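Local coordinates for protein phenolic acid decarboxylase (Sedimentibacter hydroxybenzoicus, PDB 7AE5) that catalyses the reversible, non-oxidative decarboxylation of 4-hydroxybenzoate and 3,4-dihydroxybenzoate under anaerobic conditions, with prenylated FMN and manganese as cofactors, at residues 69-72 and 73-76; 82-86 and 87-91; 312-316 and 317-321; 375-378 and 379-383; 399-402 and 403-407. One frame throughout, in Å; residues are numbered along the deposited sequence. Where two conformers were deposited one is given.

Contact 1: 69-72 and 73-76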
loop_
_atom_site.group_PDB
_atom_site.type_symbol
_atom_site.label_atom_id
_atom_site.label_comp_id
_atom_site.label_asym_id
_atom_site.label_seq_id
_atom_site.Cartn_x
_atom_site.Cartn_y
_atom_site.Cartn_z
ATOM N N GLY C 69 7.742 16.331 38.987
ATOM C CA GLY C 69 7.854 16.788 37.613
ATOM C C GLY C 69 9.231 16.892 36.987
ATOM O O GLY C 69 9.520 17.882 36.307
ATOM N N SER C 70 10.076 15.882 37.179
ATOM C CA SER C 70 11.380 15.824 36.528
ATOM C C SER C 70 12.025 14.494 36.875
ATOM O O SER C 70 11.704 13.878 37.895
ATOM C CB SER C 70 12.297 16.978 36.950
ATOM O OG SER C 70 12.733 16.838 38.294
ATOM N N TRP C 71 12.946 14.060 36.012
ATOM C CA TRP C 71 13.677 12.831 36.280
ATOM C C TRP C 71 14.631 12.973 37.455
ATOM O O TRP C 71 15.016 11.961 38.049
ATOM C CB TRP C 71 14.428 12.382 35.028
ATOM C CG TRP C 71 13.499 11.880 33.972
ATOM C CD1 TRP C 71 13.311 12.399 32.724
ATOM C CD2 TRP C 71 12.589 10.780 34.093
ATOM N NE1 TRP C 71 12.361 11.670 32.050
ATOM C CE2 TRP C 71 11.900 10.673 32.870
ATOM C CE3 TRP C 71 12.300 9.868 35.113
ATOM C CZ2 TRP C 71 10.937 9.692 32.640
ATOM C CZ3 TRP C 71 11.345 8.894 34.883
ATOM C CH2 TRP C 71 10.677 8.813 33.655
ATOM N N GLN C 72 15.018 14.201 37.804
ATOM C CA GLN C 72 15.776 14.412 39.031
ATOM C C GLN C 72 14.906 14.140 40.252
ATOM O O GLN C 72 15.308 13.404 41.161
ATOM C CB GLN C 72 16.337 15.835 39.071
ATOM C CG GLN C 72 17.571 16.059 38.204
ATOM C CD GLN C 72 17.270 15.978 36.718
ATOM O OE1 GLN C 72 16.152 16.253 36.283
ATOM N NE2 GLN C 72 18.273 15.603 35.932
ATOM N N ASN C 73 13.705 14.725 40.284
ATOM C CA ASN C 73 12.780 14.468 41.384
ATOM C C ASN C 73 12.368 13.001 41.422
ATOM O O ASN C 73 12.218 12.417 42.502
ATOM C CB ASN C 73 11.546 15.359 41.248
ATOM C CG ASN C 73 11.888 16.834 41.255
ATOM O OD1 ASN C 73 13.052 17.214 41.129
ATOM N ND2 ASN C 73 10.870 17.676 41.390
ATOM N N HIS C 74 12.172 12.396 40.248
ATOM C CA HIS C 74 11.833 10.978 40.179
ATOM C C HIS C 74 12.959 10.117 40.732
ATOM O O HIS C 74 12.710 9.150 41.462
ATOM C CB HIS C 74 11.523 10.596 38.731
ATOM C CG HIS C 74 10.806 9.290 38.581
ATOM N ND1 HIS C 74 11.444 8.073 38.677
ATOM C CD2 HIS C 74 9.505 9.013 38.324
ATOM C CE1 HIS C 74 10.568 7.101 38.492
ATOM N NE2 HIS C 74 9.382 7.645 38.277
ATOM N N ALA C 75 14.207 10.453 40.395
ATOM C CA ALA C 75 15.347 9.712 40.923
ATOM C C ALA C 75 15.404 9.811 42.442
ATOM O O ALA C 75 15.565 8.802 43.137
ATOM C CB ALA C 75 16.644 10.231 40.301
ATOM N N LEU C 76 15.267 11.028 42.974
ATOM C CA LEU C 76 15.277 11.206 44.422
ATOM C C LEU C 76 14.098 10.506 45.080
ATOM O O LEU C 76 14.202 10.068 46.231
ATOM C CB LEU C 76 15.270 12.695 44.767
ATOM C CG LEU C 76 16.468 13.504 44.272
ATOM C CD1 LEU C 76 16.191 14.993 44.396
ATOM C CD2 LEU C 76 17.725 13.125 45.039
#

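Contact 2: 82-86 and 87-91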
loop_
_atom_site.group_PDB
_atom_site.type_symbol
_atom_site.label_atom_id
_atom_site.label_comp_id
_atom_site.label_asym_id
_atom_site.label_seq_id
_atom_site.Cartn_x
_atom_site.Cartn_y
_atom_site.Cartn_z
ATOM N N LYS C 82 20.395 12.122 41.992
ATOM C CA LYS C 82 19.390 12.868 41.240
ATOM C C LYS C 82 19.641 12.832 39.737
ATOM O O LYS C 82 18.694 12.978 38.956
ATOM C CB LYS C 82 19.329 14.314 41.732
ATOM C CG LYS C 82 20.495 15.181 41.293
ATOM C CD LYS C 82 20.387 16.579 41.878
ATOM C CE LYS C 82 21.588 17.431 41.499
ATOM N NZ LYS C 82 22.191 18.090 42.688
ATOM N N ASN C 83 20.884 12.634 39.309
ATOM C CA ASN C 83 21.211 12.627 37.890
ATOM C C ASN C 83 21.083 11.247 37.257
ATOM O O ASN C 83 21.446 11.085 36.087
ATOM C CB ASN C 83 22.627 13.165 37.669
ATOM C CG ASN C 83 22.767 14.620 38.078
ATOM O OD1 ASN C 83 23.722 14.995 38.758
ATOM N ND2 ASN C 83 21.809 15.445 37.669
ATOM N N THR C 84 20.577 10.261 37.998
ATOM C CA THR C 84 20.447 8.907 37.477
ATOM C C THR C 84 19.643 8.902 36.184
ATOM O O THR C 84 18.541 9.453 36.119
ATOM C CB THR C 84 19.776 8.007 38.517
ATOM O OG1 THR C 84 20.540 8.024 39.730
ATOM C CG2 THR C 84 19.679 6.581 38.006
ATOM N N SER C 85 20.214 8.288 35.150
ATOM C CA SER C 85 19.554 8.215 33.857
ATOM C C SER C 85 18.205 7.514 33.983
ATOM O O SER C 85 17.961 6.735 34.908
ATOM C CB SER C 85 20.432 7.476 32.848
ATOM O OG SER C 85 20.205 6.080 32.913
ATOM N N THR C 86 17.320 7.806 33.027
ATOM C CA THR C 86 15.982 7.226 33.059
ATOM C C THR C 86 16.035 5.710 32.910
ATOM O O THR C 86 15.270 4.988 33.562
ATOM C CB THR C 86 15.117 7.851 31.963
ATOM O OG1 THR C 86 15.067 9.271 32.151
ATOM C CG2 THR C 86 13.703 7.297 32.017
ATOM N N LYS C 87 16.940 5.209 32.066
ATOM C CA LYS C 87 17.092 3.767 31.906
ATOM C C LYS C 87 17.480 3.107 33.225
ATOM O O LYS C 87 16.933 2.062 33.595
ATOM C CB LYS C 87 18.133 3.469 30.827
ATOM C CG LYS C 87 18.551 2.008 30.738
ATOM C CD LYS C 87 19.573 1.802 29.628
ATOM C CE LYS C 87 19.375 0.473 28.911
ATOM N NZ LYS C 87 20.638 -0.010 28.254
ATOM N N ASP C 88 18.424 3.711 33.954
ATOM C CA ASP C 88 18.842 3.136 35.229
ATOM C C ASP C 88 17.733 3.233 36.269
ATOM O O ASP C 88 17.587 2.339 37.111
ATOM C CB ASP C 88 20.113 3.821 35.726
ATOM C CG ASP C 88 21.367 3.254 35.088
ATOM O OD1 ASP C 88 22.416 3.927 35.136
ATOM O OD2 ASP C 88 21.303 2.134 34.537
ATOM N N GLN C 89 16.946 4.312 36.234
ATOM C CA GLN C 89 15.761 4.382 37.084
ATOM C C GLN C 89 14.771 3.285 36.723
ATOM O O GLN C 89 14.092 2.733 37.597
ATOM C CB GLN C 89 15.095 5.755 36.965
ATOM C CG GLN C 89 15.939 6.929 37.438
ATOM C CD GLN C 89 15.122 8.203 37.585
ATOM O OE1 GLN C 89 14.027 8.190 38.147
ATOM N NE2 GLN C 89 15.653 9.310 37.078
ATOM N N PHE C 90 14.676 2.956 35.432
ATOM C CA PHE C 90 13.775 1.898 34.989
ATOM C C PHE C 90 14.213 0.540 35.526
ATOM O O PHE C 90 13.373 -0.272 35.933
ATOM C CB PHE C 90 13.709 1.898 33.459
ATOM C CG PHE C 90 13.129 0.643 32.864
ATOM C CD1 PHE C 90 11.763 0.525 32.670
ATOM C CD2 PHE C 90 13.952 -0.398 32.462
ATOM C CE1 PHE C 90 11.227 -0.619 32.113
ATOM C CE2 PHE C 90 13.420 -1.545 31.906
ATOM C CZ PHE C 90 12.055 -1.654 31.730
ATOM N N TYR C 91 15.522 0.280 35.542
ATOM C CA TYR C 91 16.013 -1.006 36.029
ATOM C C TYR C 91 15.859 -1.125 37.538
ATOM O O TYR C 91 15.572 -2.211 38.054
ATOM C CB TYR C 91 17.471 -1.198 35.620
ATOM C CG TYR C 91 17.629 -1.669 34.199
ATOM C CD1 TYR C 91 16.858 -2.712 33.706
ATOM C CD2 TYR C 91 18.539 -1.062 33.345
ATOM C CE1 TYR C 91 16.993 -3.143 32.406
ATOM C CE2 TYR C 91 18.679 -1.486 32.044
ATOM C CZ TYR C 91 17.905 -2.525 31.582
ATOM O OH TYR C 91 18.049 -2.947 30.286
HETATM O O HOH W 1 22.645 6.762 35.678
#

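Contact 3: 312-316 and 317-321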
loop_
_atom_site.group_PDB
_atom_site.type_symbol
_atom_site.label_atom_id
_atom_site.label_comp_id
_atom_site.label_asym_id
_atom_site.label_seq_id
_atom_site.Cartn_x
_atom_site.Cartn_y
_atom_site.Cartn_z
ATOM N N ILE C 312 -0.420 20.513 28.280
ATOM C CA ILE C 312 0.196 19.911 27.103
ATOM C C ILE C 312 1.470 19.202 27.552
ATOM O O ILE C 312 2.346 19.830 28.164
ATOM C CB ILE C 312 0.476 20.958 26.015
ATOM C CG1 ILE C 312 -0.838 21.381 25.349
ATOM C CG2 ILE C 312 1.452 20.406 24.985
ATOM C CD1 ILE C 312 -0.802 22.762 24.732
ATOM N N PRO C 313 1.602 17.902 27.289
ATOM C CA PRO C 313 2.765 17.157 27.786
ATOM C C PRO C 313 4.067 17.703 27.218
ATOM O O PRO C 313 4.105 18.256 26.118
ATOM C CB PRO C 313 2.499 15.724 27.303
ATOM C CG PRO C 313 1.024 15.670 27.070
ATOM C CD PRO C 313 0.653 17.031 26.576
ATOM N N TRP C 314 5.149 17.540 27.981
ATOM C CA TRP C 314 5.134 16.844 29.268
ATOM C C TRP C 314 4.867 17.789 30.435
ATOM O O TRP C 314 5.327 18.933 30.446
ATOM C CB TRP C 314 6.462 16.116 29.501
ATOM C CG TRP C 314 6.499 14.708 28.981
ATOM C CD1 TRP C 314 5.986 14.254 27.800
ATOM C CD2 TRP C 314 7.081 13.570 29.629
ATOM N NE1 TRP C 314 6.212 12.904 27.674
ATOM C CE2 TRP C 314 6.881 12.460 28.785
ATOM C CE3 TRP C 314 7.745 13.381 30.846
ATOM C CZ2 TRP C 314 7.327 11.181 29.115
ATOM C CZ3 TRP C 314 8.186 12.110 31.172
ATOM C CH2 TRP C 314 7.977 11.028 30.308
ATOM N N THR C 315 4.110 17.301 31.412
ATOM C CA THR C 315 3.944 17.990 32.687
ATOM C C THR C 315 4.243 16.962 33.775
ATOM O O THR C 315 4.804 15.889 33.519
ATOM C CB THR C 315 2.550 18.623 32.833
ATOM O OG1 THR C 315 1.544 17.607 32.820
ATOM C CG2 THR C 315 2.279 19.613 31.708
ATOM N N GLU C 316 3.867 17.279 35.018
ATOM C CA GLU C 316 4.139 16.365 36.124
ATOM C C GLU C 316 3.415 15.035 35.936
ATOM O O GLU C 316 3.952 13.976 36.281
ATOM C CB GLU C 316 3.739 17.007 37.450
ATOM C CG GLU C 316 4.159 16.203 38.655
ATOM C CD GLU C 316 3.636 16.776 39.953
ATOM O OE1 GLU C 316 3.043 17.876 39.930
ATOM O OE2 GLU C 316 3.820 16.124 41.001
ATOM N N ILE C 317 2.202 15.071 35.375
ATOM C CA ILE C 317 1.390 13.861 35.251
ATOM C C ILE C 317 2.108 12.793 34.436
ATOM O O ILE C 317 1.975 11.595 34.716
ATOM C CB ILE C 317 0.013 14.203 34.644
ATOM C CG1 ILE C 317 -0.879 12.961 34.595
ATOM C CG2 ILE C 317 0.164 14.802 33.252
ATOM C CD1 ILE C 317 -1.291 12.446 35.959
ATOM N N ASP C 318 2.888 13.200 33.432
ATOM C CA ASP C 318 3.593 12.224 32.607
ATOM C C ASP C 318 4.614 11.439 33.420
ATOM O O ASP C 318 4.838 10.253 33.155
ATOM C CB ASP C 318 4.266 12.929 31.430
ATOM C CG ASP C 318 3.271 13.644 30.539
ATOM O OD1 ASP C 318 2.760 13.011 29.591
ATOM O OD2 ASP C 318 2.986 14.833 30.797
ATOM N N TYR C 319 5.232 12.074 34.416
ATOM C CA TYR C 319 6.166 11.348 35.266
ATOM C C TYR C 319 5.439 10.401 36.214
ATOM O O TYR C 319 6.017 9.394 36.640
ATOM C CB TYR C 319 7.040 12.336 36.039
ATOM C CG TYR C 319 7.911 13.188 35.140
ATOM C CD1 TYR C 319 9.158 12.739 34.722
ATOM C CD2 TYR C 319 7.480 14.431 34.694
ATOM C CE1 TYR C 319 9.957 13.510 33.895
ATOM C CE2 TYR C 319 8.272 15.209 33.866
ATOM C CZ TYR C 319 9.509 14.743 33.470
ATOM O OH TYR C 319 10.298 15.515 32.645
ATOM N N LEU C 320 4.177 10.692 36.545
ATOM C CA LEU C 320 3.388 9.773 37.361
ATOM C C LEU C 320 2.921 8.544 36.591
ATOM O O LEU C 320 2.403 7.611 37.214
ATOM C CB LEU C 320 2.162 10.479 37.952
ATOM C CG LEU C 320 2.300 11.370 39.192
ATOM C CD1 LEU C 320 3.213 10.731 40.229
ATOM C CD2 LEU C 320 2.767 12.774 38.849
ATOM N N MET C 321 3.081 8.519 35.266
ATOM C CA MET C 321 2.631 7.394 34.456
ATOM C C MET C 321 3.735 6.829 33.572
ATOM O O MET C 321 3.446 6.008 32.693
ATOM C CB MET C 321 1.440 7.800 33.581
ATOM C CG MET C 321 0.289 8.440 34.340
ATOM S SD MET C 321 -0.791 9.389 33.253
ATOM C CE MET C 321 -1.253 8.138 32.061
#

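Contact 4: 375-378 and 379-383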
loop_
_atom_site.group_PDB
_atom_site.type_symbol
_atom_site.label_atom_id
_atom_site.label_comp_id
_atom_site.label_asym_id
_atom_site.label_seq_id
_atom_site.Cartn_x
_atom_site.Cartn_y
_atom_site.Cartn_z
ATOM N N THR C 375 -0.470 -7.775 24.421
ATOM C CA THR C 375 -0.601 -7.707 25.869
ATOM C C THR C 375 -1.895 -6.999 26.251
ATOM O O THR C 375 -2.489 -6.293 25.431
ATOM C CB THR C 375 0.597 -6.973 26.467
ATOM O OG1 THR C 375 0.784 -5.729 25.781
ATOM C CG2 THR C 375 1.853 -7.816 26.324
ATOM N N PRO C 376 -2.374 -7.178 27.489
ATOM C CA PRO C 376 -3.620 -6.499 27.893
ATOM C C PRO C 376 -3.607 -4.994 27.680
ATOM O O PRO C 376 -4.627 -4.424 27.275
ATOM C CB PRO C 376 -3.733 -6.858 29.380
ATOM C CG PRO C 376 -3.088 -8.192 29.477
ATOM C CD PRO C 376 -1.941 -8.167 28.494
ATOM N N HIS C 377 -2.478 -4.334 27.935
ATOM C CA HIS C 377 -2.400 -2.888 27.776
ATOM C C HIS C 377 -1.922 -2.480 26.389
ATOM O O HIS C 377 -2.461 -1.537 25.802
ATOM C CB HIS C 377 -1.472 -2.293 28.837
ATOM C CG HIS C 377 -1.469 -0.797 28.865
ATOM N ND1 HIS C 377 -0.557 -0.042 28.160
ATOM C CD2 HIS C 377 -2.262 0.084 29.518
ATOM C CE1 HIS C 377 -0.791 1.239 28.375
ATOM N NE2 HIS C 377 -1.820 1.345 29.196
ATOM N N GLY C 378 -0.915 -3.170 25.849
ATOM C CA GLY C 378 -0.375 -2.780 24.560
ATOM C C GLY C 378 -1.340 -2.989 23.412
ATOM O O GLY C 378 -1.311 -2.238 22.432
ATOM N N MET C 379 -2.191 -4.016 23.504
ATOM C CA MET C 379 -3.162 -4.326 22.460
ATOM C C MET C 379 -4.039 -3.131 22.106
ATOM O O MET C 379 -4.101 -2.762 20.926
ATOM C CB MET C 379 -4.051 -5.508 22.853
ATOM C CG MET C 379 -4.910 -6.015 21.719
ATOM S SD MET C 379 -5.644 -7.609 22.071
ATOM C CE MET C 379 -4.198 -8.597 21.883
ATOM N N PRO C 380 -4.752 -2.505 23.068
ATOM C CA PRO C 380 -5.615 -1.379 22.689
ATOM C C PRO C 380 -4.914 -0.027 22.729
ATOM O O PRO C 380 -5.325 0.895 22.022
ATOM C CB PRO C 380 -6.739 -1.450 23.728
ATOM C CG PRO C 380 -6.070 -1.973 24.942
ATOM C CD PRO C 380 -4.968 -2.887 24.478
ATOM N N TYR C 381 -3.866 0.114 23.542
ATOM C CA TYR C 381 -3.234 1.417 23.733
ATOM C C TYR C 381 -2.130 1.699 22.719
ATOM O O TYR C 381 -2.089 2.779 22.122
ATOM C CB TYR C 381 -2.652 1.524 25.147
ATOM C CG TYR C 381 -3.622 1.991 26.205
ATOM C CD1 TYR C 381 -4.422 1.084 26.890
ATOM C CD2 TYR C 381 -3.731 3.337 26.526
ATOM C CE1 TYR C 381 -5.305 1.508 27.865
ATOM C CE2 TYR C 381 -4.611 3.768 27.498
ATOM C CZ TYR C 381 -5.394 2.850 28.164
ATOM O OH TYR C 381 -6.273 3.276 29.133
ATOM N N SER C 382 -1.228 0.743 22.522
ATOM C CA SER C 382 0.041 0.999 21.851
ATOM C C SER C 382 -0.188 1.136 20.351
ATOM O O SER C 382 -0.506 0.154 19.673
ATOM C CB SER C 382 1.021 -0.126 22.162
ATOM O OG SER C 382 1.466 -0.033 23.503
ATOM N N LYS C 383 -0.020 2.350 19.832
ATOM C CA LYS C 383 -0.215 2.626 18.413
ATOM C C LYS C 383 1.093 2.704 17.638
ATOM O O LYS C 383 1.165 2.216 16.505
ATOM C CB LYS C 383 -0.994 3.933 18.232
ATOM C CG LYS C 383 -1.270 4.292 16.783
ATOM C CD LYS C 383 -2.100 5.559 16.673
ATOM C CE LYS C 383 -1.365 6.755 17.255
ATOM N NZ LYS C 383 -2.188 7.995 17.219
#

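Contact 5: 399-402 and 403-407. With RB (rubidium ion), chain Q.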
loop_
_atom_site.group_PDB
_atom_site.type_symbol
_atom_site.label_atom_id
_atom_site.label_comp_id
_atom_site.label_asym_id
_atom_site.label_seq_id
_atom_site.Cartn_x
_atom_site.Cartn_y
_atom_site.Cartn_z
ATOM N N GLN C 399 19.251 8.861 20.959
ATOM C CA GLN C 399 19.743 7.569 20.491
ATOM C C GLN C 399 18.725 6.864 19.604
ATOM O O GLN C 399 19.104 6.185 18.642
ATOM C CB GLN C 399 20.099 6.682 21.685
ATOM C CG GLN C 399 21.511 6.874 22.192
ATOM C CD GLN C 399 22.268 5.563 22.334
ATOM O OE1 GLN C 399 22.113 4.845 23.324
ATOM N NE2 GLN C 399 23.098 5.248 21.344
ATOM N N VAL C 400 17.436 7.004 19.916
ATOM C CA VAL C 400 16.397 6.388 19.097
ATOM C C VAL C 400 16.322 7.062 17.732
ATOM O O VAL C 400 16.109 6.398 16.710
ATOM C CB VAL C 400 15.047 6.437 19.834
ATOM C CG1 VAL C 400 13.945 5.820 18.982
ATOM C CG2 VAL C 400 15.152 5.729 21.178
ATOM N N MET C 401 16.492 8.388 17.693
ATOM C CA MET C 401 16.515 9.101 16.419
ATOM C C MET C 401 17.627 8.575 15.522
ATOM O O MET C 401 17.416 8.332 14.327
ATOM C CB MET C 401 16.690 10.603 16.658
ATOM C CG MET C 401 15.399 11.371 16.912
ATOM S SD MET C 401 14.067 10.976 15.765
ATOM C CE MET C 401 14.780 11.510 14.210
ATOM N N TRP C 402 18.826 8.397 16.085
ATOM C CA TRP C 402 19.932 7.824 15.326
ATOM C C TRP C 402 19.553 6.465 14.751
ATOM O O TRP C 402 19.758 6.201 13.561
ATOM C CB TRP C 402 21.170 7.697 16.217
ATOM C CG TRP C 402 22.254 6.853 15.609
ATOM C CD1 TRP C 402 23.086 7.201 14.585
ATOM C CD2 TRP C 402 22.608 5.514 15.976
ATOM N NE1 TRP C 402 23.945 6.165 14.300
ATOM C CE2 TRP C 402 23.669 5.117 15.138
ATOM C CE3 TRP C 402 22.132 4.614 16.934
ATOM C CZ2 TRP C 402 24.262 3.859 15.229
ATOM C CZ3 TRP C 402 22.721 3.365 17.022
ATOM C CH2 TRP C 402 23.775 3.000 16.175
ATOM N N ALA C 403 18.984 5.593 15.587
ATOM C CA ALA C 403 18.600 4.266 15.122
ATOM C C ALA C 403 17.542 4.347 14.030
ATOM O O ALA C 403 17.531 3.529 13.102
ATOM C CB ALA C 403 18.101 3.424 16.295
ATOM N N LEU C 404 16.643 5.329 14.119
ATOM C CA LEU C 404 15.630 5.486 13.082
ATOM C C LEU C 404 16.253 5.915 11.760
ATOM O O LEU C 404 15.853 5.436 10.693
ATOM C CB LEU C 404 14.570 6.493 13.527
ATOM C CG LEU C 404 13.639 6.043 14.654
ATOM C CD1 LEU C 404 12.658 7.147 15.009
ATOM C CD2 LEU C 404 12.903 4.775 14.259
ATOM N N THR C 405 17.240 6.806 11.807
ATOM C CA THR C 405 17.806 7.347 10.580
ATOM C C THR C 405 18.800 6.410 9.901
ATOM O O THR C 405 19.142 6.650 8.738
ATOM C CB THR C 405 18.485 8.691 10.861
ATOM O OG1 THR C 405 19.533 8.513 11.823
ATOM C CG2 THR C 405 17.476 9.700 11.388
ATOM N N THR C 406 19.275 5.357 10.575
ATOM C CA THR C 406 20.299 4.493 9.995
ATOM C C THR C 406 19.922 3.017 9.882
ATOM O O THR C 406 20.614 2.285 9.165
ATOM C CB THR C 406 21.616 4.606 10.788
ATOM O OG1 THR C 406 21.396 4.260 12.161
ATOM C CG2 THR C 406 22.182 6.022 10.704
ATOM N N ARG C 407 18.864 2.557 10.557
ATOM C CA ARG C 407 18.453 1.158 10.503
ATOM C C ARG C 407 17.033 0.960 9.990
ATOM O O ARG C 407 16.567 -0.189 9.923
ATOM C CB ARG C 407 18.572 0.506 11.889
ATOM C CG ARG C 407 19.800 0.918 12.679
ATOM C CD ARG C 407 21.048 0.213 12.180
ATOM N NE ARG C 407 22.159 1.143 12.014
ATOM C CZ ARG C 407 23.430 0.834 12.225
ATOM N NH1 ARG C 407 24.394 1.727 12.065
ATOM N NH2 ARG C 407 23.743 -0.401 12.609
HETATM RB RB RB Q . 15.690 -2.422 10.436
HETATM O O HOH W 2 15.552 -4.867 10.304
#

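Contact 1: 69-72 and 73-76
S70 OG is gripped twice at the start of helix 71-77: it accepts from N73 N over 3.1 Å in an almost straight bond (170°), and it is also bonded to the carbonyl of Q48. The first bond makes S70 the N-cap, a post for which serine is apt because its short hydroxyl can turn back to an amide of the first turn. N73 OD1 lies 2.9 Å from S70 OG. The N73 amide group also has partners outside: Q20 NE2 donates to OD1, and ND2 bonds to V67 O. One helical step on, W71 and H74 run side by side in a T-shaped pair. The indole turns its edge to the imidazole face, placing W71 CZ3 over the middle of that ring, 3.8 Å from H74 CG, with the planes at 62°. H74 CG stands anti to the backbone N (chi1 -164°), which swings the ring alongside W71, and Q89 fixes it through ND1. The helix packs on helix 8-17 through N73 and L76, and on helices 86-96 and 323-336 through W71.

Contact 2: 82-86 and 87-91
T84 and Q89 form the dense side of this helix start. The methyl T84 CG2, anti to the backbone N (chi1 -57° for OG1), lies 3.8 Å from Q89 CG and 3.6 Å from D88 CB, so one small branched residue covers the root of two side chains. Beyond CG the Q89 chain is extended and brings NE2 back to T84 O, 3.0 Å away and nearly straight at 166°. The acceptor lies in the plane of the Q89 amide, while the donor is tilted 33° from the plane of the T84 carbonyl. A glutamine suits this buried place because both ends of its amide are used: NE2 also bonds to W71 O, and OE1 to H74 ND1. T84 OG1 turns instead to D81 O.

The other side is looser and wetter. S85 is the N-cap, its OG accepting from D88 N over 3.1 Å. D88 is exposed and holds a water, 2.9 Å from D88 OD1, that accepts from S85 N: a water bridge in place of the direct bond of a capping box. An acidic group here probably also interacts favourably with the helix dipole. Helix 86-96, begun in this way, lies against helix 71-77 through T86 and Q89, against helix 323-336 through F90, and against strand 340-347 through T86, F90 and Y91.

Contact 3: 312-316 and 317-321
W314 meets D318 face on and Y319 edge on, so the three side chains pack in two perpendicular directions. The carboxylate of D318 is stacked on the indole, the two planes only 13° apart, and its methylene caps the six-membered ring in a CH-pi contact: D318 CB is 3.6 Å from the centroid of that W314 ring. Y319 stands almost upright to the same indole (85°), which presents its edge to the phenol face; W314 CE3 comes within 3.4 Å of Y319 CZ. With CG anti to its carbonyl carbon (chi1 -60°), D318 reaches back along the chain, and OD2 accepts from T315 N over 2.8 Å on the anti side of the carboxylate, somewhat out of its plane. Aspartate is short enough to do this while lying flat on the ring.

The segment lies in the loop that follows strand 304-306 and enters the short, weakly bonded helix 316-320, and a cis peptide bond between P313 and W314 bends the chain into it. Helical bonding is thin: L320 N to E316 O is weak at 3.3 Å. T315 OG1 is buried without a polar partner in the model, 3.2 Å from I317 CG2. E316 extends away to a salt bridge with K145. The I317 side chain is about 6 Å from that of T166, predicted to bind prenylated FMN, while W71 packs edge-to-face with Y319, and E398 of the second subunit packs on W314.

Contact 4: 375-378 and 379-383
This is an i to i+4 aromatic stack across the start of the short helix 378-381, from the residue just before it to its last residue; the helix follows helix 364-372 and leads into strand 384-388 of the five-stranded mixed sheet. H377 and Y381 carry the stack. Their rings are nearly parallel (9°) and offset, with centroids 4.1 Å apart; H377 NE2 lies over the middle of the phenol ring, whereas Y381 CD1 falls toward the rim of the imidazole, 3.5 Å from that NE2. Holding CG anti to the backbone N (chi1 -172°), H377 sends its ring forward along the helix to meet the tyrosine. Two aromatic groups are well suited to such a pair, since each can offer a flat face.

The backbone beneath is a helix start with a side-chain cap. T375 OG1 accepts from G378 N at 3.1 Å and is also bonded to L372 O; without a CB, G378 can lie close against that hydroxyl. M379 N donates to T375 O, but proline at 380 leaves P376 O without the i to i+4 amide donor that would come next, and P380 CD rests 3.2 Å from P376 O instead. Regular bonds resume at Y381 N, which donates to H377 O over 3.1 Å, nearly along the C=O axis. At the far end S382 leaves helical geometry, its OG bonded to G350 O. M337 and Y361 of the third subunit pack on M379 and P380, while the Y381 side chain lies about 8 Å from that of H185, a predicted manganese ligand.

Contact 5: 399-402 and 403-407
W402 O gathers two hydroxyl bonds, from T405 OG1 and from T406 OG1, each 2.9 Å long and arriving from opposite faces of the carbonyl plane. Weak bonds from the amides T405 N and T406 N add to it, so the carbonyl is surrounded by donors. Both threonines hold OG1 between the backbone N and the carbonyl carbon (chi1 60° and 58°), the rotamer that lets a hydroxyl fold back onto the preceding turn. T406 OG1 also lies over one face of the indole, at a packing distance of 3.8 Å from W402 NE1. The same hydroxyl, T406 OG1, accepts from R407 NE at 3.2 Å in the conformer given; since R407 was modelled in two, that bond is less certain.

Regular helical bonds precede this cluster in helix 397-407, for instance L404 N to V400 O at 2.9 Å. This helix packs on the mixed sheet through A403 and L404, which touch strand 384-388; apolar residues, one of them small, suit that side. L404 CD1 also meets M401 SD at 4.1 Å. The helix also meets the second subunit: W402 NE1 bonds to P280 O, T405 OG1 to T348 OG1 and Q399 NE2 to P313 O, the second residue of each pair being on that subunit. R407 O binds a rubidium ion at 2.5 Å; among the ion's other ligands are a water, D413 OD2, D441 O and T443 O.

How the contacts relate
Contacts 1 and 3 are buried toward the middle of the chain and meet directly, W71 and Y319 packing together; contact 2 touches contact 1 through Q89 but is partly open to solvent. Contacts 1 and 2 start consecutive helices with serine caps, whereas contact 3 relies on a carboxylate and rings over a weak turn. Contacts 4 and 5, in the C-terminal family domain, are both largely buried, contact 5 far from the chain's centre and against the second subunit. The former begins a short helix with a threonine cap, the latter gathers threonine hydroxyls on one carbonyl late in a longer helix. Contacts 3, 4 and 5 reach other subunits; contacts 1 and 2 do not.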